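Local coordinates for protein thiamine pyrophosphokinase (Candida albicans, PDB 2G9Z) that transfers a pyrophosphate group from ATP to thiamine, making the cofactor thiamine pyrophosphate in a magnesium-dependent reaction, at residues A[201-213]-A[236-248]. Sequence-based numbering, arbitrary orientation.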
loop_
_atom_site.group_PDB
_atom_site.type_symbol
_atom_site.label_atom_id
_atom_site.label_comp_id
_atom_site.label_asym_id
_atom_site.label_seq_id
_atom_site.Cartn_x
_atom_site.Cartn_y
_atom_site.Cartn_z
ATOM N N VAL A 201 19.140 -25.106 5.646
ATOM C CA VAL A 201 18.641 -23.984 6.432
ATOM C C VAL A 201 19.598 -22.798 6.587
ATOM O O VAL A 201 19.172 -21.709 6.979
ATOM C CB VAL A 201 18.212 -24.467 7.844
ATOM C CG1 VAL A 201 19.418 -25.000 8.603
ATOM C CG2 VAL A 201 17.547 -23.334 8.612
ATOM N N ASP A 202 20.876 -22.984 6.272
ATOM C CA ASP A 202 21.832 -21.891 6.425
ATOM C C ASP A 202 22.376 -21.285 5.133
ATOM O O ASP A 202 23.477 -21.616 4.690
ATOM C CB ASP A 202 23.001 -22.335 7.312
ATOM C CG ASP A 202 23.820 -23.444 6.688
ATOM O OD1 ASP A 202 23.244 -24.505 6.368
ATOM O OD2 ASP A 202 25.042 -23.252 6.521
ATOM N N ILE A 203 21.599 -20.389 4.535
ATOM C CA ILE A 203 22.016 -19.711 3.315
ATOM C C ILE A 203 21.420 -18.305 3.277
ATOM O O ILE A 203 20.202 -18.129 3.324
ATOM C CB ILE A 203 21.595 -20.496 2.049
ATOM C CG1 ILE A 203 22.073 -19.748 0.800
ATOM C CG2 ILE A 203 20.087 -20.702 2.032
ATOM C CD1 ILE A 203 21.811 -20.480 -0.495
ATOM N N ASP A 204 22.295 -17.308 3.212
ATOM C CA ASP A 204 21.878 -15.913 3.182
ATOM C C ASP A 204 21.463 -15.479 1.787
ATOM O O ASP A 204 22.265 -15.490 0.855
ATOM C CB ASP A 204 23.011 -15.019 3.683
ATOM C CG ASP A 204 23.416 -15.342 5.104
ATOM O OD1 ASP A 204 22.557 -15.238 6.004
ATOM O OD2 ASP A 204 24.593 -15.702 5.320
ATOM N N ILE A 205 20.202 -15.089 1.658
ATOM C CA ILE A 205 19.656 -14.658 0.381
ATOM C C ILE A 205 19.067 -13.255 0.492
ATOM O O ILE A 205 18.405 -12.924 1.474
ATOM C CB ILE A 205 18.526 -15.611 -0.088
ATOM C CG1 ILE A 205 19.022 -17.059 -0.095
ATOM C CG2 ILE A 205 18.037 -15.204 -1.470
ATOM C CD1 ILE A 205 20.164 -17.311 -1.038
ATOM N N THR A 206 19.327 -12.438 -0.519
ATOM C CA THR A 206 18.792 -11.086 -0.581
ATOM C C THR A 206 17.947 -11.037 -1.847
ATOM O O THR A 206 18.456 -11.241 -2.952
ATOM C CB THR A 206 19.911 -10.022 -0.676
ATOM O OG1 THR A 206 20.676 -10.019 0.536
ATOM C CG2 THR A 206 19.310 -8.640 -0.891
ATOM N N ILE A 207 16.651 -10.798 -1.682
ATOM C CA ILE A 207 15.744 -10.735 -2.817
ATOM C C ILE A 207 15.223 -9.322 -3.058
ATOM O O ILE A 207 14.516 -8.758 -2.224
ATOM C CB ILE A 207 14.514 -11.641 -2.618
ATOM C CG1 ILE A 207 14.949 -13.070 -2.293
ATOM C CG2 ILE A 207 13.662 -11.632 -3.892
ATOM C CD1 ILE A 207 13.779 -13.992 -1.963
ATOM N N TYR A 208 15.586 -8.760 -4.205
ATOM C CA TYR A 208 15.133 -7.435 -4.597
ATOM C C TYR A 208 13.861 -7.669 -5.396
ATOM O O TYR A 208 13.878 -8.382 -6.402
ATOM C CB TYR A 208 16.201 -6.755 -5.455
ATOM C CG TYR A 208 17.450 -6.410 -4.673
ATOM C CD1 TYR A 208 17.455 -5.353 -3.765
ATOM C CD2 TYR A 208 18.614 -7.164 -4.809
ATOM C CE1 TYR A 208 18.588 -5.053 -3.008
ATOM C CE2 TYR A 208 19.753 -6.875 -4.057
ATOM C CZ TYR A 208 19.731 -5.818 -3.158
ATOM O OH TYR A 208 20.851 -5.532 -2.407
ATOM N N VAL A 209 12.753 -7.094 -4.938
ATOM C CA VAL A 209 11.475 -7.274 -5.616
ATOM C C VAL A 209 10.980 -5.991 -6.288
ATOM O O VAL A 209 10.848 -4.952 -5.636
ATOM C CB VAL A 209 10.385 -7.755 -4.623
ATOM C CG1 VAL A 209 9.085 -8.036 -5.370
ATOM C CG2 VAL A 209 10.861 -8.997 -3.873
ATOM N N LEU A 210 10.707 -6.068 -7.588
ATOM C CA LEU A 210 10.189 -4.920 -8.343
ATOM C C LEU A 210 8.702 -5.086 -8.664
ATOM O O LEU A 210 8.237 -6.201 -8.904
ATOM C CB LEU A 210 10.936 -4.756 -9.671
ATOM C CG LEU A 210 12.433 -4.462 -9.645
ATOM C CD1 LEU A 210 12.958 -4.397 -11.077
ATOM C CD2 LEU A 210 12.683 -3.151 -8.907
ATOM N N ASN A 211 7.965 -3.976 -8.652
ATOM C CA ASN A 211 6.542 -3.965 -9.005
ATOM C C ASN A 211 5.560 -4.720 -8.107
ATOM O O ASN A 211 4.453 -5.056 -8.543
ATOM C CB ASN A 211 6.378 -4.466 -10.448
ATOM C CG ASN A 211 7.314 -3.763 -11.420
ATOM O OD1 ASN A 211 7.491 -2.544 -11.353
ATOM N ND2 ASN A 211 7.913 -4.530 -12.334
ATOM N N ALA A 212 5.943 -4.980 -6.862
ATOM C CA ALA A 212 5.069 -5.698 -5.934
ATOM C C ALA A 212 4.249 -4.735 -5.082
ATOM O O ALA A 212 3.291 -5.133 -4.415
ATOM C CB ALA A 212 5.900 -6.602 -5.032
ATOM N N ILE A 213 4.640 -3.467 -5.112
ATOM C CA ILE A 213 3.971 -2.424 -4.348
ATOM C C ILE A 213 3.458 -1.353 -5.303
ATOM O O ILE A 213 4.026 -1.151 -6.375
ATOM C CB ILE A 213 4.959 -1.751 -3.353
ATOM C CG1 ILE A 213 5.609 -2.809 -2.458
ATOM C CG2 ILE A 213 4.237 -0.694 -2.526
ATOM C CD1 ILE A 213 4.638 -3.548 -1.548
ATOM N N LYS A 236 17.039 -15.776 7.388
ATOM C CA LYS A 236 18.250 -15.554 6.602
ATOM C C LYS A 236 17.963 -14.927 5.240
ATOM O O LYS A 236 18.882 -14.509 4.536
ATOM C CB LYS A 236 19.013 -16.871 6.418
ATOM C CG LYS A 236 19.867 -17.261 7.611
ATOM C CD LYS A 236 20.351 -18.700 7.502
ATOM C CE LYS A 236 21.547 -18.941 8.405
ATOM N NZ LYS A 236 21.316 -18.438 9.787
ATOM N N VAL A 237 16.691 -14.873 4.859
ATOM C CA VAL A 237 16.330 -14.263 3.588
ATOM C C VAL A 237 15.968 -12.807 3.856
ATOM O O VAL A 237 15.078 -12.525 4.653
ATOM C CB VAL A 237 15.118 -14.967 2.938
ATOM C CG1 VAL A 237 14.730 -14.253 1.645
ATOM C CG2 VAL A 237 15.456 -16.428 2.654
ATOM N N THR A 238 16.679 -11.888 3.210
ATOM C CA THR A 238 16.407 -10.465 3.371
ATOM C C THR A 238 15.668 -10.004 2.128
ATOM O O THR A 238 16.160 -10.169 1.010
ATOM C CB THR A 238 17.706 -9.643 3.511
ATOM O OG1 THR A 238 18.444 -10.108 4.646
ATOM C CG2 THR A 238 17.383 -8.161 3.700
ATOM N N VAL A 239 14.480 -9.441 2.319
ATOM C CA VAL A 239 13.688 -8.976 1.197
ATOM C C VAL A 239 13.631 -7.456 1.113
ATOM O O VAL A 239 13.384 -6.771 2.104
ATOM C CB VAL A 239 12.244 -9.518 1.273
ATOM C CG1 VAL A 239 11.406 -8.944 0.130
ATOM C CG2 VAL A 239 12.260 -11.031 1.206
ATOM N N PHE A 240 13.879 -6.939 -0.083
ATOM C CA PHE A 240 13.818 -5.506 -0.328
ATOM C C PHE A 240 12.844 -5.242 -1.459
ATOM O O PHE A 240 13.022 -5.755 -2.565
ATOM C CB PHE A 240 15.179 -4.957 -0.747
ATOM C CG PHE A 240 16.144 -4.805 0.380
ATOM C CD1 PHE A 240 15.900 -3.890 1.400
ATOM C CD2 PHE A 240 17.316 -5.553 0.409
ATOM C CE1 PHE A 240 16.813 -3.721 2.434
ATOM C CE2 PHE A 240 18.236 -5.389 1.440
ATOM C CZ PHE A 240 17.981 -4.471 2.453
ATOM N N PHE A 241 11.807 -4.464 -1.180
ATOM C CA PHE A 241 10.856 -4.103 -2.216
ATOM C C PHE A 241 11.351 -2.768 -2.741
ATOM O O PHE A 241 11.470 -1.799 -1.982
ATOM C CB PHE A 241 9.446 -3.915 -1.646
ATOM C CG PHE A 241 8.765 -5.187 -1.261
ATOM C CD1 PHE A 241 8.310 -6.071 -2.233
ATOM C CD2 PHE A 241 8.557 -5.494 0.075
ATOM C CE1 PHE A 241 7.654 -7.250 -1.872
ATOM C CE2 PHE A 241 7.902 -6.668 0.446
ATOM C CZ PHE A 241 7.452 -7.544 -0.527
ATOM N N ILE A 242 11.676 -2.713 -4.026
ATOM C CA ILE A 242 12.132 -1.465 -4.612
ATOM C C ILE A 242 11.001 -0.976 -5.494
ATOM O O ILE A 242 10.583 -1.673 -6.419
ATOM C CB ILE A 242 13.406 -1.657 -5.457
ATOM C CG1 ILE A 242 14.583 -2.029 -4.551
ATOM C CG2 ILE A 242 13.717 -0.373 -6.227
ATOM C CD1 ILE A 242 15.866 -2.313 -5.306
ATOM N N THR A 243 10.482 0.207 -5.187
ATOM C CA THR A 243 9.381 0.761 -5.961
ATOM C C THR A 243 9.816 2.027 -6.661
ATOM O O THR A 243 10.983 2.410 -6.614
ATOM C CB THR A 243 8.173 1.104 -5.066
ATOM O OG1 THR A 243 8.422 2.338 -4.376
ATOM C CG2 THR A 243 7.945 -0.000 -4.044
ATOM N N THR A 244 8.860 2.678 -7.310
ATOM C CA THR A 244 9.126 3.913 -8.026
ATOM C C THR A 244 9.429 5.038 -7.038
ATOM O O THR A 244 10.191 5.956 -7.332
ATOM C CB THR A 244 7.908 4.318 -8.877
ATOM O OG1 THR A 244 7.661 3.309 -9.863
ATOM C CG2 THR A 244 8.157 5.651 -9.571
ATOM N N ASN A 245 8.847 4.937 -5.851
ATOM C CA ASN A 245 9.017 5.966 -4.838
ATOM C C ASN A 245 9.976 5.650 -3.702
ATOM O O ASN A 245 10.599 6.557 -3.141
ATOM C CB ASN A 245 7.648 6.298 -4.253
ATOM C CG ASN A 245 6.642 6.653 -5.322
ATOM O OD1 ASN A 245 6.705 7.735 -5.903
ATOM N ND2 ASN A 245 5.723 5.733 -5.607
ATOM N N ASP A 246 10.112 4.373 -3.369
ATOM C CA ASP A 246 10.952 4.009 -2.244
ATOM C C ASP A 246 11.453 2.571 -2.211
ATOM O O ASP A 246 11.270 1.799 -3.149
ATOM C CB ASP A 246 10.155 4.274 -0.963
ATOM C CG ASP A 246 8.731 3.724 -1.041
ATOM O OD1 ASP A 246 8.563 2.570 -1.489
ATOM O OD2 ASP A 246 7.775 4.435 -0.655
ATOM N N ILE A 247 12.115 2.246 -1.107
ATOM C CA ILE A 247 12.610 0.908 -0.846
ATOM C C ILE A 247 11.927 0.534 0.467
ATOM O O ILE A 247 11.859 1.342 1.403
ATOM C CB ILE A 247 14.143 0.864 -0.696
ATOM C CG1 ILE A 247 14.595 -0.589 -0.535
ATOM C CG2 ILE A 247 14.592 1.718 0.486
ATOM C CD1 ILE A 247 16.081 -0.791 -0.740
ATOM N N ILE A 248 11.408 -0.685 0.522
ATOM C CA ILE A 248 10.673 -1.158 1.685
ATOM C C ILE A 248 11.303 -2.438 2.203
ATOM O O ILE A 248 11.601 -3.354 1.434
ATOM C CB ILE A 248 9.202 -1.405 1.291
ATOM C CG1 ILE A 248 8.643 -0.126 0.660
ATOM C CG2 ILE A 248 8.382 -1.837 2.504
ATOM C CD1 ILE A 248 7.268 -0.281 0.045
HETATM O O HOH W 1 9.020 -1.395 -8.660
#
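Strands 205-210 and 237-242 run parallel, joined by six backbone hydrogen bonds in which Ile205, Ile207 and Val209 each use both N and O. The ladder opens with the longest of the six, Ile205 N to Lys236 O (3.2 Å), its donor above the carbonyl plane, and ends with Ile242 N on Val209 O. Beyond it a water takes over, accepting from Asn211 N (2.8 Å) and donating to Ile242 O where the two strands part.

On one face, Tyr208 and Phe240 lie side by side with nearly parallel planes (15°), slid so far that the rings barely overlap, their centroids 5.7 Å apart. Thr206 has OG1 beside the backbone N (chi1 -66°), which turns CG2 anti to N and brings it to the edge of the Phe240 ring, 3.9 Å from CD2. Ile242 CD1 reaches Tyr208 CD1.

The other face is aliphatic around one ring. Ile207 CD1 meets Val237 CG1 at 3.7 Å, and Val209 CB approaches Phe241 CD1 to 3.6 Å. Ala212 CB meets Phe241 CD1 and CE1 from the other side of the ring plane. Past the strand, Ile213 CB packs on Thr243 CG2 (3.5 Å), and its CG1 on Ile248 CD1. Thr243 OG1 accepts from Asn245 N, an ST turn, and from Asp246 N, an ST motif, in the link to strand 246-251.

The pair forms a right-handed beta-alpha-beta crossover through helix 217-233, which covers Val239 and Phe241. Strand 64-68 borders 205-210 on its far side, strand 246-251 turns back antiparallel beside 237-242, and Phe217 of the second subunit packs on Ile213 and Ile248.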